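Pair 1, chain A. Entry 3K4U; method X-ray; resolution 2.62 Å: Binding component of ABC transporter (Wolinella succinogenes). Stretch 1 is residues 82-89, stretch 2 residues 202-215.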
# COMPACT_ATOMS: atom_id res chain seq x y z
N VAL A 82 11.13 -23.24 -26.55
CA VAL A 82 12.16 -22.59 -25.75
C VAL A 82 11.57 -22.07 -24.43
O VAL A 82 10.34 -22.06 -24.29
CB VAL A 82 12.83 -21.42 -26.54
CG1 VAL A 82 13.70 -21.98 -27.65
CG2 VAL A 82 11.81 -20.42 -27.09
N ASN A 83 12.43 -21.63 -23.49
CA ASN A 83 11.99 -20.98 -22.24
C ASN A 83 12.18 -19.49 -22.39
O ASN A 83 13.12 -19.04 -23.09
CB ASN A 83 12.84 -21.36 -21.03
CG ASN A 83 12.58 -22.74 -20.51
OD1 ASN A 83 11.48 -23.30 -20.63
ND2 ASN A 83 13.58 -23.31 -19.89
N PHE A 84 11.33 -18.72 -21.72
CA PHE A 84 11.41 -17.29 -21.76
C PHE A 84 11.75 -16.68 -20.43
O PHE A 84 11.47 -17.26 -19.39
CB PHE A 84 10.09 -16.74 -22.18
CG PHE A 84 9.88 -16.75 -23.64
CD1 PHE A 84 10.45 -15.77 -24.43
CD2 PHE A 84 9.08 -17.71 -24.22
CE1 PHE A 84 10.25 -15.75 -25.76
CE2 PHE A 84 8.87 -17.69 -25.58
CZ PHE A 84 9.47 -16.71 -26.34
N VAL A 85 12.39 -15.53 -20.48
CA VAL A 85 12.77 -14.76 -19.32
C VAL A 85 11.64 -13.77 -19.02
O VAL A 85 10.94 -13.36 -19.94
CB VAL A 85 14.08 -14.01 -19.65
CG1 VAL A 85 14.29 -12.82 -18.75
CG2 VAL A 85 15.24 -14.97 -19.49
N GLU A 86 11.42 -13.40 -17.77
CA GLU A 86 10.37 -12.40 -17.45
C GLU A 86 10.34 -11.33 -18.54
O GLU A 86 11.36 -10.89 -18.98
CB GLU A 86 10.59 -11.79 -16.05
CG GLU A 86 10.17 -12.73 -14.94
CD GLU A 86 8.72 -13.21 -15.11
OE1 GLU A 86 7.80 -12.36 -14.97
OE2 GLU A 86 8.50 -14.41 -15.39
N PRO A 87 9.16 -10.90 -18.99
CA PRO A 87 9.22 -10.10 -20.22
C PRO A 87 9.94 -8.79 -19.99
O PRO A 87 10.03 -8.37 -18.85
CB PRO A 87 7.75 -9.89 -20.54
CG PRO A 87 7.11 -9.91 -19.28
CD PRO A 87 7.81 -10.91 -18.42
N TYR A 88 10.46 -8.13 -21.02
CA TYR A 88 11.28 -6.97 -20.73
C TYR A 88 10.68 -5.68 -21.24
O TYR A 88 11.03 -4.57 -20.79
CB TYR A 88 12.72 -7.16 -21.21
CG TYR A 88 12.88 -7.30 -22.70
CD1 TYR A 88 13.24 -6.20 -23.50
CD2 TYR A 88 12.66 -8.51 -23.33
CE1 TYR A 88 13.38 -6.33 -24.86
CE2 TYR A 88 12.77 -8.63 -24.68
CZ TYR A 88 13.16 -7.55 -25.46
OH TYR A 88 13.31 -7.72 -26.84
N ILE A 89 9.72 -5.82 -22.14
CA ILE A 89 8.91 -4.67 -22.59
C ILE A 89 7.58 -5.28 -23.05
O ILE A 89 7.53 -6.45 -23.41
CB ILE A 89 9.61 -3.89 -23.71
CG1 ILE A 89 8.73 -2.76 -24.23
CG2 ILE A 89 10.00 -4.83 -24.87
CD1 ILE A 89 9.51 -1.66 -24.79
N PHE A 202 20.54 -20.17 -15.84
CA PHE A 202 20.78 -19.07 -16.71
C PHE A 202 19.56 -18.16 -16.65
O PHE A 202 19.73 -16.96 -16.61
CB PHE A 202 21.07 -19.59 -18.12
CG PHE A 202 21.45 -18.53 -19.10
CD1 PHE A 202 22.19 -17.46 -18.72
CD2 PHE A 202 21.06 -18.64 -20.43
CE1 PHE A 202 22.56 -16.49 -19.64
CE2 PHE A 202 21.41 -17.64 -21.37
CZ PHE A 202 22.18 -16.56 -20.97
N LEU A 203 18.36 -18.74 -16.69
CA LEU A 203 17.10 -18.06 -16.27
C LEU A 203 17.22 -17.29 -14.97
O LEU A 203 16.89 -16.10 -14.91
CB LEU A 203 16.00 -19.06 -16.05
CG LEU A 203 15.06 -19.31 -17.20
CD1 LEU A 203 14.10 -20.39 -16.78
CD2 LEU A 203 14.40 -18.00 -17.37
N ASN A 204 17.69 -17.94 -13.90
CA ASN A 204 17.91 -17.21 -12.67
C ASN A 204 18.72 -15.99 -12.99
O ASN A 204 18.33 -14.90 -12.62
CB ASN A 204 18.66 -18.03 -11.63
CG ASN A 204 18.56 -17.43 -10.26
OD1 ASN A 204 19.56 -17.09 -9.62
ND2 ASN A 204 17.34 -17.28 -9.80
N TRP A 205 19.84 -16.16 -13.70
CA TRP A 205 20.77 -15.05 -13.96
C TRP A 205 20.12 -13.95 -14.76
O TRP A 205 20.22 -12.78 -14.41
CB TRP A 205 22.03 -15.50 -14.68
CG TRP A 205 23.08 -14.43 -14.67
CD1 TRP A 205 24.03 -14.26 -13.74
CD2 TRP A 205 23.25 -13.37 -15.61
NE1 TRP A 205 24.77 -13.14 -14.02
CE2 TRP A 205 24.32 -12.60 -15.19
CE3 TRP A 205 22.58 -13.01 -16.79
CZ2 TRP A 205 24.74 -11.46 -15.88
CZ3 TRP A 205 23.01 -11.89 -17.50
CH2 TRP A 205 24.08 -11.12 -17.03
N LEU A 206 19.43 -14.33 -15.82
CA LEU A 206 18.79 -13.32 -16.64
C LEU A 206 17.73 -12.52 -15.90
O LEU A 206 17.72 -11.29 -15.98
CB LEU A 206 18.15 -13.95 -17.86
CG LEU A 206 19.00 -14.37 -19.05
CD1 LEU A 206 20.35 -13.78 -18.87
CD2 LEU A 206 19.05 -15.83 -19.05
N ASN A 207 16.84 -13.22 -15.19
CA ASN A 207 15.75 -12.57 -14.43
C ASN A 207 16.31 -11.55 -13.46
O ASN A 207 15.80 -10.44 -13.34
CB ASN A 207 14.96 -13.63 -13.70
CG ASN A 207 13.94 -14.34 -14.59
OD1 ASN A 207 13.52 -13.82 -15.62
ND2 ASN A 207 13.54 -15.53 -14.19
N HIS A 208 17.42 -11.89 -12.80
CA HIS A 208 18.00 -10.92 -11.89
C HIS A 208 18.75 -9.78 -12.60
O HIS A 208 18.82 -8.67 -12.07
CB HIS A 208 18.92 -11.61 -10.89
CG HIS A 208 18.19 -12.30 -9.79
ND1 HIS A 208 18.25 -13.66 -9.61
CD2 HIS A 208 17.37 -11.82 -8.82
CE1 HIS A 208 17.50 -13.99 -8.57
NE2 HIS A 208 16.96 -12.89 -8.07
N PHE A 209 19.30 -10.05 -13.79
CA PHE A 209 19.93 -9.02 -14.62
C PHE A 209 18.88 -8.06 -15.11
O PHE A 209 19.09 -6.83 -15.10
CB PHE A 209 20.73 -9.64 -15.81
CG PHE A 209 20.98 -8.67 -16.94
CD1 PHE A 209 21.98 -7.72 -16.85
CD2 PHE A 209 20.21 -8.72 -18.09
CE1 PHE A 209 22.19 -6.78 -17.88
CE2 PHE A 209 20.43 -7.78 -19.13
CZ PHE A 209 21.42 -6.81 -19.01
N LEU A 210 17.72 -8.60 -15.50
CA LEU A 210 16.57 -7.75 -15.90
C LEU A 210 16.10 -6.86 -14.76
O LEU A 210 15.88 -5.68 -14.97
CB LEU A 210 15.42 -8.57 -16.43
CG LEU A 210 14.26 -7.81 -17.06
CD1 LEU A 210 14.72 -6.85 -18.16
CD2 LEU A 210 13.23 -8.77 -17.64
N ALA A 211 15.97 -7.43 -13.56
CA ALA A 211 15.56 -6.62 -12.39
C ALA A 211 16.58 -5.51 -12.13
O ALA A 211 16.19 -4.38 -11.83
CB ALA A 211 15.43 -7.49 -11.20
N GLN A 212 17.88 -5.82 -12.26
CA GLN A 212 18.96 -4.82 -12.08
C GLN A 212 18.91 -3.62 -13.01
O GLN A 212 19.16 -2.49 -12.59
CB GLN A 212 20.35 -5.46 -12.21
CG GLN A 212 21.10 -5.58 -10.89
CD GLN A 212 21.70 -4.25 -10.41
OE1 GLN A 212 22.08 -4.13 -9.26
NE2 GLN A 212 21.82 -3.28 -11.31
N ILE A 213 18.58 -3.85 -14.28
CA ILE A 213 18.60 -2.73 -15.21
C ILE A 213 17.34 -1.89 -15.20
O ILE A 213 17.38 -0.69 -15.51
CB ILE A 213 19.10 -3.12 -16.61
CG1 ILE A 213 18.25 -4.21 -17.22
CG2 ILE A 213 20.49 -3.67 -16.45
CD1 ILE A 213 18.09 -4.09 -18.68
N LYS A 214 16.24 -2.50 -14.79
CA LYS A 214 15.01 -1.74 -14.46
C LYS A 214 15.21 -0.76 -13.28
O LYS A 214 14.68 0.35 -13.31
CB LYS A 214 13.85 -2.67 -14.13
CG LYS A 214 13.49 -3.67 -15.21
CD LYS A 214 12.51 -3.05 -16.23
CE LYS A 214 11.75 -4.15 -16.97
NZ LYS A 214 11.03 -3.59 -18.15
N HIS A 215 16.00 -1.15 -12.27
CA HIS A 215 16.19 -0.33 -11.07
C HIS A 215 17.43 0.59 -11.12
O HIS A 215 17.48 1.60 -10.48
CB HIS A 215 16.11 -1.22 -9.81
CG HIS A 215 14.81 -1.98 -9.68
ND1 HIS A 215 14.74 -3.36 -9.62
CD2 HIS A 215 13.53 -1.55 -9.64
CE1 HIS A 215 13.48 -3.74 -9.54
NE2 HIS A 215 12.72 -2.66 -9.54

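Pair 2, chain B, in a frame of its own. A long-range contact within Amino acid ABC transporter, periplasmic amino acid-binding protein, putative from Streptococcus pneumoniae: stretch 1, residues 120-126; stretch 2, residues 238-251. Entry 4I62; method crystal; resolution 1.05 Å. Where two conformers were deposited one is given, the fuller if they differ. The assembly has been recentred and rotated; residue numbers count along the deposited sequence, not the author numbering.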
# COMPACT_ATOMS: atom_id res chain seq x y z
N ASP B 120 -13.66 9.96 4.43
CA ASP B 120 -13.86 9.22 5.66
C ASP B 120 -12.81 8.10 5.62
O ASP B 120 -12.55 7.49 4.55
CB ASP B 120 -15.26 8.57 5.71
CG ASP B 120 -16.34 9.43 6.37
OD1 ASP B 120 -16.12 10.65 6.58
OD2 ASP B 120 -17.43 8.85 6.66
N PHE B 121 -12.25 7.78 6.78
CA PHE B 121 -11.40 6.62 6.91
C PHE B 121 -11.97 5.67 7.93
O PHE B 121 -12.51 6.07 8.97
CB PHE B 121 -9.99 6.99 7.38
CG PHE B 121 -9.09 7.51 6.28
CD1 PHE B 121 -8.54 6.62 5.39
CD2 PHE B 121 -8.78 8.85 6.16
CE1 PHE B 121 -7.66 7.06 4.40
CE2 PHE B 121 -7.91 9.30 5.15
CZ PHE B 121 -7.36 8.40 4.28
N SER B 122 -11.81 4.39 7.67
CA SER B 122 -12.03 3.39 8.70
C SER B 122 -11.08 3.58 9.86
O SER B 122 -10.06 4.32 9.77
CB SER B 122 -11.83 1.98 8.13
OG SER B 122 -10.46 1.70 7.90
N THR B 123 -11.36 2.89 10.95
CA THR B 123 -10.37 2.69 11.98
C THR B 123 -9.11 2.05 11.33
O THR B 123 -9.21 1.33 10.34
CB THR B 123 -10.95 1.80 13.07
OG1 THR B 123 -10.18 1.92 14.26
CG2 THR B 123 -10.97 0.36 12.66
N PRO B 124 -7.92 2.30 11.87
CA PRO B 124 -6.73 1.76 11.20
C PRO B 124 -6.64 0.25 11.32
O PRO B 124 -7.09 -0.34 12.35
CB PRO B 124 -5.56 2.38 11.98
CG PRO B 124 -6.13 3.53 12.71
CD PRO B 124 -7.59 3.33 12.88
N TYR B 125 -6.05 -0.38 10.33
CA TYR B 125 -5.86 -1.81 10.34
C TYR B 125 -4.41 -2.29 10.29
O TYR B 125 -4.19 -3.50 10.38
CB TYR B 125 -6.71 -2.54 9.30
CG TYR B 125 -6.33 -2.29 7.87
CD1 TYR B 125 -5.36 -3.05 7.24
CD2 TYR B 125 -6.98 -1.31 7.11
CE1 TYR B 125 -5.02 -2.83 5.89
CE2 TYR B 125 -6.67 -1.08 5.77
CZ TYR B 125 -5.69 -1.86 5.17
OH TYR B 125 -5.39 -1.65 3.84
N TYR B 126 -3.45 -1.38 10.11
CA TYR B 126 -2.05 -1.79 10.09
C TYR B 126 -1.23 -0.57 10.39
O TYR B 126 -1.65 0.57 10.06
CB TYR B 126 -1.65 -2.29 8.69
CG TYR B 126 -0.30 -2.92 8.63
CD1 TYR B 126 -0.14 -4.23 9.05
CD2 TYR B 126 0.82 -2.24 8.17
CE1 TYR B 126 1.10 -4.85 9.04
CE2 TYR B 126 2.09 -2.86 8.18
CZ TYR B 126 2.21 -4.16 8.60
OH TYR B 126 3.44 -4.79 8.59
N LEU B 238 -21.62 2.93 6.04
CA LEU B 238 -20.58 2.17 5.37
C LEU B 238 -19.34 2.04 6.27
O LEU B 238 -18.77 0.94 6.43
CB LEU B 238 -20.20 2.83 4.03
CG LEU B 238 -19.13 2.13 3.20
CD1 LEU B 238 -19.43 0.67 2.95
CD2 LEU B 238 -18.94 2.89 1.91
N LYS B 239 -18.96 3.14 6.92
CA LYS B 239 -17.85 3.11 7.87
C LYS B 239 -18.13 2.09 8.98
O LYS B 239 -17.23 1.35 9.41
CB LYS B 239 -17.56 4.52 8.45
CG LYS B 239 -16.43 4.56 9.52
CD LYS B 239 -15.97 5.98 9.88
CE LYS B 239 -15.16 6.03 11.19
NZ LYS B 239 -13.97 5.10 11.26
N GLU B 240 -19.37 2.06 9.48
CA GLU B 240 -19.72 1.06 10.52
C GLU B 240 -19.46 -0.37 10.05
O GLU B 240 -18.91 -1.21 10.81
CB GLU B 240 -21.18 1.22 10.96
CG GLU B 240 -21.62 0.03 11.84
CD GLU B 240 -23.05 0.11 12.29
OE1 GLU B 240 -23.80 0.98 11.78
OE2 GLU B 240 -23.44 -0.69 13.16
N ALA B 241 -19.94 -0.69 8.86
CA ALA B 241 -19.74 -2.02 8.34
C ALA B 241 -18.27 -2.37 8.20
O ALA B 241 -17.86 -3.50 8.54
CB ALA B 241 -20.48 -2.20 7.03
N VAL B 242 -17.50 -1.43 7.67
CA VAL B 242 -16.08 -1.65 7.52
C VAL B 242 -15.42 -1.83 8.88
O VAL B 242 -14.60 -2.75 9.08
CB VAL B 242 -15.45 -0.50 6.71
CG1 VAL B 242 -13.97 -0.65 6.69
CG2 VAL B 242 -15.98 -0.47 5.29
N ASP B 243 -15.75 -0.96 9.83
CA ASP B 243 -15.11 -1.03 11.15
C ASP B 243 -15.52 -2.27 11.94
O ASP B 243 -14.70 -2.81 12.67
CB ASP B 243 -15.40 0.25 11.94
CG ASP B 243 -14.55 1.42 11.45
OD1 ASP B 243 -13.68 1.20 10.56
OD2 ASP B 243 -14.69 2.53 11.94
N LYS B 244 -16.78 -2.72 11.81
CA LYS B 244 -17.19 -3.98 12.43
C LYS B 244 -16.31 -5.12 11.91
O LYS B 244 -15.92 -6.00 12.66
CB LYS B 244 -18.66 -4.25 12.10
CG LYS B 244 -19.16 -5.60 12.57
CD LYS B 244 -20.59 -5.82 12.09
CE LYS B 244 -21.23 -7.05 12.72
NZ LYS B 244 -20.39 -8.27 12.58
N THR B 245 -16.04 -5.10 10.61
CA THR B 245 -15.24 -6.15 9.98
C THR B 245 -13.78 -6.11 10.44
O THR B 245 -13.21 -7.14 10.80
CB THR B 245 -15.34 -6.06 8.43
OG1 THR B 245 -16.70 -6.09 8.04
CG2 THR B 245 -14.60 -7.19 7.76
N ILE B 246 -13.19 -4.90 10.45
CA ILE B 246 -11.83 -4.76 10.93
C ILE B 246 -11.73 -5.20 12.39
O ILE B 246 -10.82 -5.93 12.75
CB ILE B 246 -11.31 -3.32 10.73
CG1 ILE B 246 -11.15 -3.04 9.22
CG2 ILE B 246 -9.99 -3.14 11.44
CD1 ILE B 246 -10.96 -1.54 8.91
N GLN B 247 -12.66 -4.76 13.23
CA GLN B 247 -12.67 -5.13 14.65
C GLN B 247 -12.67 -6.66 14.83
O GLN B 247 -11.91 -7.21 15.61
CB GLN B 247 -13.90 -4.49 15.31
CG GLN B 247 -14.12 -4.84 16.81
CD GLN B 247 -15.33 -4.13 17.43
OE1 GLN B 247 -16.41 -4.73 17.60
NE2 GLN B 247 -15.15 -2.88 17.82
N LYS B 248 -13.52 -7.33 14.07
CA LYS B 248 -13.62 -8.78 14.16
C LYS B 248 -12.30 -9.45 13.75
O LYS B 248 -11.83 -10.38 14.43
CB LYS B 248 -14.77 -9.24 13.26
CG LYS B 248 -14.96 -10.73 13.20
CD LYS B 248 -16.03 -11.14 12.19
CE LYS B 248 -17.38 -10.55 12.54
NZ LYS B 248 -18.51 -11.27 11.87
N LEU B 249 -11.73 -9.00 12.64
CA LEU B 249 -10.50 -9.60 12.15
C LEU B 249 -9.30 -9.32 13.05
O LEU B 249 -8.42 -10.17 13.18
CB LEU B 249 -10.19 -9.14 10.72
CG LEU B 249 -11.15 -9.61 9.63
CD1 LEU B 249 -10.89 -8.88 8.33
CD2 LEU B 249 -11.01 -11.08 9.38
N LYS B 250 -9.29 -8.16 13.71
CA LYS B 250 -8.23 -7.83 14.64
C LYS B 250 -8.34 -8.70 15.89
O LYS B 250 -7.36 -9.32 16.32
CB LYS B 250 -8.29 -6.34 15.04
CG LYS B 250 -7.72 -5.43 13.99
CD LYS B 250 -7.64 -4.02 14.53
CE LYS B 250 -6.60 -3.22 13.76
NZ LYS B 250 -6.28 -1.92 14.42
N GLU B 251 -9.52 -8.74 16.50
CA GLU B 251 -9.64 -9.38 17.80
C GLU B 251 -9.38 -10.88 17.73
O GLU B 251 -8.97 -11.48 18.74
CB GLU B 251 -11.02 -9.11 18.39
CG GLU B 251 -12.09 -10.02 17.78
CD GLU B 251 -13.45 -9.81 18.39
OE1 GLU B 251 -13.52 -9.27 19.52
OE2 GLU B 251 -14.44 -10.18 17.72

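Both pairs set a short extended segment against one face of an α-helix. In each, a strand leads into a segment that runs along the helix. The 14 central residues superpose with an RMSD of 0.3 Å over N, CA and C. The buried area is nearly equal, 421 Å² in pair 1 and 419 Å² in pair 2.

Three matched positions keep the same residue on the segment: Phe A84 and Phe B121, Pro A87 and Pro B124, Tyr A88 and Tyr B125. The CA-to-CB bonds of the two Phe residues point away from the helix, and both side chains have the m rotamer. The two Tyr side chains share the p rotamer, and their ends lead away from the helix.

The central polar contact is also shared. A helix side chain accepts a hydrogen bond from a backbone amide of the segment. In pair 1, Glu A86 N donates to Asn A207 OD1 at 3.0 Å. In pair 2, Thr B123 N donates to Asp B243 OD1 at 2.9 Å, with a second, weak bond from Thr B123 N to Asp B243 OD2 at 3.5 Å. Asn and Asp both offer a side-chain oxygen here, and both adopt the m rotamer. Either can therefore satisfy the amide.

The position one turn earlier on the helix differs in chemistry. Leu A203 in pair 1 matches Lys B239 in pair 2. Leu A203 makes an apolar contact, with its CD2 3.8 Å from Val A85 CG2. Lys B239 instead extends its amine to the strand, and its NZ donates to Phe B121 O at 2.9 Å. The same NZ forms a salt bridge with Asp B243 OD2 at 2.8 Å. The amine thus links the strand carbonyl to the carboxylate that receives the segment amide.

The matched residue on the segment differs too. Val A85 in pair 1 fills the space with methyl groups. Its CG2 lies 3.5 Å from Leu A206 CB, and its CG1 lies 4.3 Å from Leu A210 CD2. Ser B122, its match, is smaller and polar. Its CB packs 3.7 Å from Val B242 CG1, while its OG donates to Thr B123 O at 2.8 Å, within the segment itself.

Further along, Leu A210 and Ile B246 are matched and both have CA-to-CB bonds toward the segment. Each packs against the tyrosine CB: Leu A210 CD1 is 3.7 Å from Tyr A88 CB, and Ile B246 CG2 is 4.0 Å from Tyr B125 CB. A branched aliphatic side chain fills this site in both, although the rotamers differ: chi1 is t in Leu A210 and m in Ile B246.

A lysine closes the contact in both pairs. Lys A214 and Lys B250 match less tightly, with CA atoms 1.4 Å apart after superposition. Their acceptors differ by one residue. Lys A214 NZ donates to Tyr A88 O at 2.8 Å, whereas Lys B250 NZ donates to Pro B124 O at 2.7 Å.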